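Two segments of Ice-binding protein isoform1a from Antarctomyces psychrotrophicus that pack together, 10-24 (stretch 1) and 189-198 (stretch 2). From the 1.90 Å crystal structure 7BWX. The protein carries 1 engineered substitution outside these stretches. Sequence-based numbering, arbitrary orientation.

Stretch 1 10-24: DLGAASSFGALAPQG
Stretch 2 189-198: GALLAGSAVT

Parallel strands brought together from distant parts of a chain are commonly joined by their backbones, while side chains decide how closely the faces fill. Stretches 10-24 and 189-198 of this ice-binding protein, at least 171 residues apart wherever they touch, illustrate the principle while burying 633 Å² between them. A19 pairs with L191 and L20 with L192 in parallel register; A19 CA lies 4.7 Å from L191 CA and L20 CA 4.9 Å from L192 CA. The ladder alternates: L191 N donates to G18 O (2.8 Å), L20 N to L191 O (3.0 Å) and A193 N to L20 O (2.9 Å). A19 CA also lies 3.2 Å from L191 O, a CA-H...O contact. Backbone angles are extended, -145/126 at A19, -140/122 at L20 and -114/95 at L192, whereas G18, at -84/-33, turns the corner into the strand.

A19 and L191 share one face of the sheet, L20 and L192 the other. L192 buries the most surface, 93 Å². Its m,t rotamer (chi1 -53°, chi2 -177°) brings its end nearer to stretch 1 than its CA-to-CB bond alone would. L192 CD1 lies 4.2 Å from both L11 CD2 and A14 CB; L192 CD2 lies 3.8 Å from L20 CB and 4.2 Å from F17 CB. L11 is also m,t (-67°, 180°) and points toward stretch 2, as does A14, whose single methyl meets L192 without a longer chain. A14 sits in a short 3-10 segment, where A14 N bonds to L11 O (2.9 Å), so L11 and A14, the two residues met by L192 CD1, lie close together. L20 instead adopts t,p (178°, 67°), and F17, with chi1 -75° and chi2 77°, leads its ring away, leaving its CB to make the apolar contact.

Beyond the strand pair the contact continues through a turn. The A21 methyl points toward stretch 2, 4.1 Å from A193 CB and 3.8 Å from V197 CG2; V197 has chi1 169° (t). A21 begins a type I turn ending at G24, with P22 at -63/-42 and Q23 at -100/26. Proline suits the second position because its ring holds phi near -63°, as the turn requires; P22 CG packs 3.2 Å from G194 O. Q23 N donates to S195 O (2.8 Å), while its exposed m,m side chain (-58°, -37°) leads away. G24 adopts 112/164, where a CB would jam against the preceding carbonyl oxygen; its own O accepts V197 N at 3.1 Å, completing the backbone attachment.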

# COMPACT_ATOMS: atom_id res chain seq x y z
N ASP A 10 13.23 -2.85 2.77
CA ASP A 10 13.68 -3.14 1.40
C ASP A 10 12.58 -3.97 0.71
O ASP A 10 12.23 -5.04 1.25
CB ASP A 10 15.03 -3.84 1.48
CG ASP A 10 15.66 -4.14 0.13
OD1 ASP A 10 15.13 -3.68 -0.93
OD2 ASP A 10 16.69 -4.82 0.15
N LEU A 11 12.08 -3.51 -0.43
CA LEU A 11 11.01 -4.24 -1.17
C LEU A 11 11.65 -5.10 -2.26
O LEU A 11 10.91 -5.82 -2.92
CB LEU A 11 10.01 -3.26 -1.79
CG LEU A 11 9.16 -2.47 -0.80
CD1 LEU A 11 8.22 -1.54 -1.54
CD2 LEU A 11 8.39 -3.39 0.09
N GLY A 12 12.97 -5.00 -2.45
CA GLY A 12 13.69 -5.81 -3.44
C GLY A 12 13.03 -5.74 -4.81
O GLY A 12 12.73 -4.64 -5.32
N ALA A 13 12.72 -6.88 -5.41
CA ALA A 13 12.17 -6.90 -6.77
C ALA A 13 10.72 -6.41 -6.77
O ALA A 13 10.24 -6.14 -7.88
CB ALA A 13 12.27 -8.26 -7.41
N ALA A 14 10.05 -6.30 -5.63
CA ALA A 14 8.66 -5.77 -5.56
C ALA A 14 8.65 -4.25 -5.77
O ALA A 14 7.57 -3.68 -5.97
CB ALA A 14 8.01 -6.15 -4.26
N SER A 15 9.81 -3.58 -5.72
CA SER A 15 9.86 -2.09 -5.65
C SER A 15 9.30 -1.43 -6.92
O SER A 15 8.88 -0.28 -6.81
CB SER A 15 11.28 -1.60 -5.36
OG SER A 15 12.04 -1.77 -6.55
N SER A 16 9.25 -2.12 -8.06
CA SER A 16 8.75 -1.55 -9.33
C SER A 16 7.25 -1.82 -9.56
O SER A 16 6.70 -1.31 -10.59
CB SER A 16 9.60 -2.06 -10.44
OG SER A 16 9.38 -3.46 -10.63
N PHE A 17 6.59 -2.54 -8.66
CA PHE A 17 5.19 -2.99 -8.87
C PHE A 17 4.19 -1.98 -8.31
O PHE A 17 4.32 -1.60 -7.14
CB PHE A 17 4.95 -4.39 -8.26
CG PHE A 17 5.55 -5.49 -9.09
CD1 PHE A 17 6.93 -5.74 -9.08
CD2 PHE A 17 4.76 -6.20 -9.96
CE1 PHE A 17 7.48 -6.70 -9.90
CE2 PHE A 17 5.30 -7.20 -10.75
CZ PHE A 17 6.65 -7.44 -10.73
N GLY A 18 3.18 -1.65 -9.10
CA GLY A 18 2.00 -0.92 -8.60
C GLY A 18 0.98 -1.85 -7.97
O GLY A 18 0.29 -1.42 -7.04
N ALA A 19 0.88 -3.07 -8.49
CA ALA A 19 -0.05 -4.11 -8.00
C ALA A 19 0.66 -5.46 -8.15
O ALA A 19 1.13 -5.83 -9.27
CB ALA A 19 -1.35 -4.08 -8.74
N LEU A 20 0.71 -6.17 -7.05
CA LEU A 20 1.32 -7.51 -7.00
C LEU A 20 0.44 -8.38 -6.11
O LEU A 20 0.09 -7.95 -4.97
CB LEU A 20 2.73 -7.39 -6.46
CG LEU A 20 3.47 -8.70 -6.30
CD1 LEU A 20 3.74 -9.31 -7.66
CD2 LEU A 20 4.75 -8.43 -5.51
N ALA A 21 -0.07 -9.47 -6.65
CA ALA A 21 -0.97 -10.34 -5.87
C ALA A 21 -0.82 -11.74 -6.39
O ALA A 21 -1.03 -11.98 -7.57
CB ALA A 21 -2.37 -9.88 -5.99
N PRO A 22 -0.55 -12.70 -5.49
CA PRO A 22 -0.33 -14.06 -5.97
C PRO A 22 -1.58 -14.63 -6.64
O PRO A 22 -1.48 -15.27 -7.70
CB PRO A 22 0.05 -14.81 -4.71
CG PRO A 22 -0.43 -13.94 -3.55
CD PRO A 22 -0.38 -12.52 -4.05
N GLN A 23 -2.75 -14.39 -6.05
CA GLN A 23 -4.00 -15.02 -6.51
C GLN A 23 -4.83 -14.06 -7.38
O GLN A 23 -6.07 -14.25 -7.46
CB GLN A 23 -4.77 -15.59 -5.32
CG GLN A 23 -4.02 -16.62 -4.48
CD GLN A 23 -3.11 -17.60 -5.18
OE1 GLN A 23 -3.44 -18.20 -6.22
NE2 GLN A 23 -1.95 -17.79 -4.59
N GLY A 24 -4.19 -13.10 -8.04
CA GLY A 24 -4.79 -12.42 -9.18
C GLY A 24 -5.11 -10.95 -8.91
O GLY A 24 -5.14 -10.53 -7.73
N GLY A 189 2.19 5.14 -4.63
CA GLY A 189 2.78 4.02 -3.87
C GLY A 189 2.51 2.73 -4.58
O GLY A 189 2.65 2.69 -5.84
N ALA A 190 2.08 1.72 -3.86
CA ALA A 190 1.99 0.35 -4.40
C ALA A 190 1.01 -0.47 -3.59
O ALA A 190 0.83 -0.16 -2.41
CB ALA A 190 3.36 -0.26 -4.40
N LEU A 191 0.37 -1.45 -4.23
CA LEU A 191 -0.57 -2.39 -3.61
C LEU A 191 0.04 -3.80 -3.68
O LEU A 191 0.04 -4.38 -4.77
CB LEU A 191 -1.92 -2.32 -4.32
CG LEU A 191 -2.53 -0.92 -4.40
CD1 LEU A 191 -3.84 -0.96 -5.12
CD2 LEU A 191 -2.69 -0.27 -3.04
N LEU A 192 0.63 -4.27 -2.56
CA LEU A 192 1.35 -5.56 -2.50
C LEU A 192 0.57 -6.50 -1.59
O LEU A 192 0.67 -6.40 -0.33
CB LEU A 192 2.78 -5.30 -2.00
CG LEU A 192 3.58 -4.24 -2.73
CD1 LEU A 192 4.97 -4.15 -2.17
CD2 LEU A 192 3.68 -4.50 -4.22
N ALA A 193 -0.28 -7.32 -2.19
CA ALA A 193 -1.28 -8.16 -1.50
C ALA A 193 -0.73 -9.55 -1.26
O ALA A 193 0.14 -9.98 -2.03
CB ALA A 193 -2.56 -8.26 -2.27
N GLY A 194 -1.23 -10.20 -0.21
CA GLY A 194 -0.89 -11.60 0.07
C GLY A 194 -1.89 -12.55 -0.56
O GLY A 194 -1.64 -13.77 -0.56
N SER A 195 -3.03 -12.06 -1.05
CA SER A 195 -4.05 -12.89 -1.75
C SER A 195 -4.36 -12.29 -3.13
O SER A 195 -3.67 -12.66 -4.09
CB SER A 195 -5.29 -13.10 -0.88
OG SER A 195 -5.94 -11.88 -0.53
N ALA A 196 -5.39 -11.45 -3.23
CA ALA A 196 -5.81 -10.81 -4.48
C ALA A 196 -5.81 -9.29 -4.30
O ALA A 196 -5.81 -8.81 -3.15
CB ALA A 196 -7.16 -11.31 -4.94
N VAL A 197 -5.76 -8.58 -5.41
CA VAL A 197 -6.05 -7.12 -5.46
C VAL A 197 -7.33 -6.94 -6.28
O VAL A 197 -7.39 -7.49 -7.41
CB VAL A 197 -4.88 -6.34 -6.06
CG1 VAL A 197 -5.26 -4.89 -6.37
CG2 VAL A 197 -3.69 -6.38 -5.14
N THR A 198 -8.30 -6.22 -5.76
CA THR A 198 -9.48 -5.81 -6.57
C THR A 198 -9.39 -4.31 -6.82
O THR A 198 -8.99 -3.55 -5.88
CB THR A 198 -10.82 -6.17 -5.94
OG1 THR A 198 -11.05 -5.38 -4.77
CG2 THR A 198 -10.88 -7.64 -5.60